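Local structure of endo-polygalacturonase (Pectobacterium carotovorum subsp. carotovorum, 1BHE) at residues S254-T266 / S283-Y296. The protein hydrolyses the alpha-1,4-galacturonosyl linkages of polygalacturonic acid within the plant cell wall and takes part in the maceration and soft-rotting of plant tissue. Residues are numbered along the deposited sequence; the frame is centred on the assembly and turned at random.
Sequences SIGSETMGVYNVT and SDKSAAGVVNGVRY
Two successive coils of the right-handed parallel beta-helix of family 28 glycosyl hydrolases meet here, V262 packing against V291 and V265 against V294. Strands 262-266 and 290-296 run 8° from parallel with axes 4.7 Å apart, and the alternating ladder V262 N to V290 O, N292 N to V262 O, N264 N to N292 O confirms the register. N264 and G293, both with positive phi, break the alternation together: V265 N turns to G293 O, and the ladder resumes with R295 N on V265 O. V262, V265, V291 and V294 face the interior, where I255, from the strand before the corner at S257, points its CD1 tip to tip at V294 CG2 (4.0 Å).

At the corner, a cis peptide precedes S257. S283 OG donates to S257 O in the carbonyl plane (2.7 Å) and receives T259 OG1 (3.2 Å). With chi1 at 56°, T259 OG1 lies between its own backbone N and carbonyl carbon, where it also accepts G289 N (3.0 Å). This chain of hydrogen bonds ties the corner to the loop of the next coil; T259 N bonds A287 O, and a water bridges S257 OG and D284 OD2. The S257 side chain is about 10 Å from that of H251, an inferred active-site residue.

On the outer face, the Y263 ring meets V290 CG1 through CE2, while R238 makes a cation-pi contact with it. N264 ND2 bonds N239 on the preceding coil and T266 OG1 bonds the N terminus of S1. The R295 chain, bent at chi3, brings NH1 to N264 OD1 at 2.9 Å, 26° out of the guanidinium plane, and to T266 OG1 at 3.1 Å, within that plane.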
loop_
_atom_site.group_PDB
_atom_site.type_symbol
_atom_site.label_atom_id
_atom_site.label_comp_id
_atom_site.label_asym_id
_atom_site.label_seq_id
_atom_site.Cartn_x
_atom_site.Cartn_y
_atom_site.Cartn_z
ATOM N N SER A 254 -6.187 -0.592 7.111
ATOM C CA SER A 254 -6.466 0.735 7.603
ATOM C C SER A 254 -7.001 1.785 6.643
ATOM O O SER A 254 -6.848 1.762 5.430
ATOM C CB SER A 254 -5.162 1.313 8.215
ATOM O OG SER A 254 -4.618 0.429 9.181
ATOM N N ILE A 255 -7.639 2.781 7.256
ATOM C CA ILE A 255 -8.143 3.989 6.623
ATOM C C ILE A 255 -7.534 5.154 7.415
ATOM O O ILE A 255 -7.686 5.159 8.641
ATOM C CB ILE A 255 -9.665 4.103 6.598
ATOM C CG1 ILE A 255 -10.290 3.082 5.632
ATOM C CG2 ILE A 255 -10.135 5.503 6.217
ATOM C CD1 ILE A 255 -11.789 2.914 5.819
ATOM N N GLY A 256 -6.833 6.070 6.761
ATOM C CA GLY A 256 -6.214 7.193 7.469
ATOM C C GLY A 256 -4.693 7.084 7.390
ATOM O O GLY A 256 -4.180 6.189 6.725
ATOM N N SER A 257 -3.998 8.013 8.025
ATOM C CA SER A 257 -4.575 9.061 8.851
ATOM C C SER A 257 -5.216 10.212 8.109
ATOM O O SER A 257 -6.032 10.971 8.650
ATOM C CB SER A 257 -3.462 9.606 9.776
ATOM O OG SER A 257 -3.146 8.588 10.728
ATOM N N GLU A 258 -4.882 10.356 6.829
ATOM C CA GLU A 258 -5.508 11.408 6.018
ATOM C C GLU A 258 -6.900 10.902 5.670
ATOM O O GLU A 258 -7.048 9.939 4.917
ATOM C CB GLU A 258 -4.627 11.741 4.820
ATOM C CG GLU A 258 -3.240 12.220 5.242
ATOM C CD GLU A 258 -2.244 11.096 5.433
ATOM O OE1 GLU A 258 -2.592 9.901 5.377
ATOM O OE2 GLU A 258 -1.049 11.382 5.639
ATOM N N THR A 259 -7.928 11.508 6.282
ATOM C CA THR A 259 -9.294 11.064 6.050
ATOM C C THR A 259 -10.164 12.177 5.488
ATOM O O THR A 259 -11.330 12.296 5.873
ATOM C CB THR A 259 -9.956 10.500 7.327
ATOM O OG1 THR A 259 -9.920 11.470 8.383
ATOM C CG2 THR A 259 -9.275 9.217 7.789
ATOM N N MET A 260 -9.669 12.937 4.520
ATOM C CA MET A 260 -10.445 14.025 3.929
ATOM C C MET A 260 -11.386 13.557 2.827
ATOM O O MET A 260 -11.250 13.962 1.675
ATOM C CB MET A 260 -9.491 15.102 3.394
ATOM C CG MET A 260 -8.601 15.698 4.479
ATOM S SD MET A 260 -9.595 16.361 5.836
ATOM C CE MET A 260 -10.521 17.633 4.984
ATOM N N GLY A 261 -12.358 12.716 3.155
ATOM C CA GLY A 261 -13.334 12.231 2.196
ATOM C C GLY A 261 -13.054 10.828 1.686
ATOM O O GLY A 261 -12.598 10.656 0.556
ATOM N N VAL A 262 -13.373 9.827 2.490
ATOM C CA VAL A 262 -13.239 8.417 2.149
ATOM C C VAL A 262 -14.645 7.822 2.143
ATOM O O VAL A 262 -15.341 7.899 3.161
ATOM C CB VAL A 262 -12.364 7.653 3.153
ATOM C CG1 VAL A 262 -12.404 6.152 2.908
ATOM C CG2 VAL A 262 -10.935 8.180 3.101
ATOM N N TYR A 263 -15.104 7.328 0.996
ATOM C CA TYR A 263 -16.455 6.818 0.851
ATOM C C TYR A 263 -16.587 5.450 0.195
ATOM O O TYR A 263 -15.853 5.117 -0.735
ATOM C CB TYR A 263 -17.269 7.766 -0.077
ATOM C CG TYR A 263 -17.306 9.215 0.355
ATOM C CD1 TYR A 263 -16.301 10.098 -0.026
ATOM C CD2 TYR A 263 -18.336 9.696 1.152
ATOM C CE1 TYR A 263 -16.318 11.420 0.379
ATOM C CE2 TYR A 263 -18.364 11.019 1.560
ATOM C CZ TYR A 263 -17.353 11.869 1.174
ATOM O OH TYR A 263 -17.354 13.185 1.570
ATOM N N ASN A 264 -17.593 4.695 0.614
ATOM C CA ASN A 264 -17.972 3.421 0.027
ATOM C C ASN A 264 -16.856 2.398 -0.090
ATOM O O ASN A 264 -16.434 1.973 -1.168
ATOM C CB ASN A 264 -18.598 3.708 -1.350
ATOM C CG ASN A 264 -19.261 2.521 -2.001
ATOM O OD1 ASN A 264 -19.753 1.604 -1.341
ATOM N ND2 ASN A 264 -19.276 2.503 -3.334
ATOM N N VAL A 265 -16.391 1.961 1.070
ATOM C CA VAL A 265 -15.329 0.971 1.197
ATOM C C VAL A 265 -15.920 -0.359 1.657
ATOM O O VAL A 265 -16.560 -0.415 2.711
ATOM C CB VAL A 265 -14.258 1.436 2.197
ATOM C CG1 VAL A 265 -13.135 0.413 2.311
ATOM C CG2 VAL A 265 -13.693 2.790 1.788
ATOM N N THR A 266 -15.725 -1.398 0.862
ATOM C CA THR A 266 -16.253 -2.721 1.137
ATOM C C THR A 266 -15.136 -3.742 1.353
ATOM O O THR A 266 -14.355 -4.027 0.444
ATOM C CB THR A 266 -17.152 -3.208 -0.022
ATOM O OG1 THR A 266 -18.245 -2.301 -0.219
ATOM C CG2 THR A 266 -17.713 -4.596 0.239
ATOM N N SER A 283 -7.042 8.818 12.609
ATOM C CA SER A 283 -6.773 10.183 12.197
ATOM C C SER A 283 -6.293 11.026 13.371
ATOM O O SER A 283 -6.042 10.531 14.472
ATOM C CB SER A 283 -8.016 10.803 11.548
ATOM O OG SER A 283 -7.632 11.800 10.617
ATOM N N ASP A 284 -6.146 12.319 13.137
ATOM C CA ASP A 284 -5.738 13.262 14.171
ATOM C C ASP A 284 -6.357 14.611 13.828
ATOM O O ASP A 284 -7.031 14.721 12.799
ATOM C CB ASP A 284 -4.221 13.350 14.288
ATOM C CG ASP A 284 -3.537 13.636 12.965
ATOM O OD1 ASP A 284 -3.673 14.776 12.479
ATOM O OD2 ASP A 284 -2.872 12.730 12.412
ATOM N N LYS A 285 -6.042 15.652 14.585
ATOM C CA LYS A 285 -6.594 16.976 14.336
ATOM C C LYS A 285 -6.079 17.639 13.068
ATOM O O LYS A 285 -6.707 18.604 12.615
ATOM C CB LYS A 285 -6.325 17.902 15.531
ATOM C CG LYS A 285 -7.324 17.770 16.665
ATOM C CD LYS A 285 -7.146 18.902 17.675
ATOM C CE LYS A 285 -6.703 18.373 19.024
ATOM N NZ LYS A 285 -7.348 19.120 20.148
ATOM N N SER A 286 -4.977 17.183 12.488
ATOM C CA SER A 286 -4.428 17.785 11.288
ATOM C C SER A 286 -4.986 17.235 9.985
ATOM O O SER A 286 -4.818 17.901 8.952
ATOM C CB SER A 286 -2.896 17.612 11.279
ATOM O OG SER A 286 -2.563 16.300 10.845
ATOM N N ALA A 287 -5.629 16.070 9.990
ATOM C CA ALA A 287 -6.078 15.490 8.720
ATOM C C ALA A 287 -7.417 14.783 8.765
ATOM O O ALA A 287 -7.757 14.050 7.823
ATOM C CB ALA A 287 -4.995 14.509 8.258
ATOM N N ALA A 288 -8.202 14.980 9.815
ATOM C CA ALA A 288 -9.498 14.327 9.935
ATOM C C ALA A 288 -10.556 14.953 9.033
ATOM O O ALA A 288 -10.640 16.176 8.908
ATOM C CB ALA A 288 -9.966 14.385 11.387
ATOM N N GLY A 289 -11.385 14.112 8.419
ATOM C CA GLY A 289 -12.489 14.614 7.599
ATOM C C GLY A 289 -13.630 13.601 7.592
ATOM O O GLY A 289 -13.771 12.806 8.518
ATOM N N VAL A 290 -14.354 13.553 6.474
ATOM C CA VAL A 290 -15.457 12.630 6.313
ATOM C C VAL A 290 -15.015 11.229 5.911
ATOM O O VAL A 290 -14.284 11.019 4.947
ATOM C CB VAL A 290 -16.462 13.130 5.245
ATOM C CG1 VAL A 290 -17.577 12.123 5.002
ATOM C CG2 VAL A 290 -17.049 14.473 5.648
ATOM N N VAL A 291 -15.526 10.248 6.633
ATOM C CA VAL A 291 -15.392 8.831 6.350
ATOM C C VAL A 291 -16.837 8.308 6.366
ATOM O O VAL A 291 -17.479 8.343 7.425
ATOM C CB VAL A 291 -14.526 8.037 7.329
ATOM C CG1 VAL A 291 -14.650 6.538 7.076
ATOM C CG2 VAL A 291 -13.060 8.452 7.254
ATOM N N ASN A 292 -17.355 7.881 5.222
ATOM C CA ASN A 292 -18.742 7.436 5.185
ATOM C C ASN A 292 -18.979 6.195 4.343
ATOM O O ASN A 292 -18.527 6.134 3.200
ATOM C CB ASN A 292 -19.605 8.596 4.650
ATOM C CG ASN A 292 -21.052 8.156 4.489
ATOM O OD1 ASN A 292 -21.782 8.055 5.475
ATOM N ND2 ASN A 292 -21.467 7.861 3.268
ATOM N N GLY A 293 -19.723 5.250 4.902
ATOM C CA GLY A 293 -20.082 4.028 4.204
ATOM C C GLY A 293 -18.940 3.028 4.121
ATOM O O GLY A 293 -18.350 2.793 3.063
ATOM N N VAL A 294 -18.580 2.475 5.270
ATOM C CA VAL A 294 -17.521 1.483 5.378
ATOM C C VAL A 294 -18.154 0.208 5.934
ATOM O O VAL A 294 -18.805 0.284 6.984
ATOM C CB VAL A 294 -16.355 1.923 6.275
ATOM C CG1 VAL A 294 -15.270 0.848 6.319
ATOM C CG2 VAL A 294 -15.749 3.234 5.802
ATOM N N ARG A 295 -18.007 -0.907 5.241
ATOM C CA ARG A 295 -18.599 -2.159 5.685
ATOM C C ARG A 295 -17.587 -3.296 5.677
ATOM O O ARG A 295 -16.964 -3.609 4.658
ATOM C CB ARG A 295 -19.821 -2.540 4.837
ATOM C CG ARG A 295 -19.564 -2.564 3.341
ATOM C CD ARG A 295 -20.832 -2.291 2.547
ATOM N NE ARG A 295 -21.296 -0.914 2.680
ATOM C CZ ARG A 295 -20.850 0.114 1.970
ATOM N NH1 ARG A 295 -19.906 -0.053 1.051
ATOM N NH2 ARG A 295 -21.348 1.325 2.181
ATOM N N TYR A 296 -17.428 -3.924 6.841
ATOM C CA TYR A 296 -16.512 -5.045 6.996
ATOM C C TYR A 296 -17.287 -6.338 7.264
ATOM O O TYR A 296 -18.121 -6.365 8.176
ATOM C CB TYR A 296 -15.534 -4.844 8.145
ATOM C CG TYR A 296 -14.768 -3.553 8.221
ATOM C CD1 TYR A 296 -13.539 -3.402 7.578
ATOM C CD2 TYR A 296 -15.253 -2.483 8.950
ATOM C CE1 TYR A 296 -12.832 -2.216 7.665
ATOM C CE2 TYR A 296 -14.559 -1.289 9.048
ATOM C CZ TYR A 296 -13.345 -1.167 8.394
ATOM O OH TYR A 296 -12.656 0.017 8.483
HETATM O O HOH W 1 -2.236 10.006 13.011
#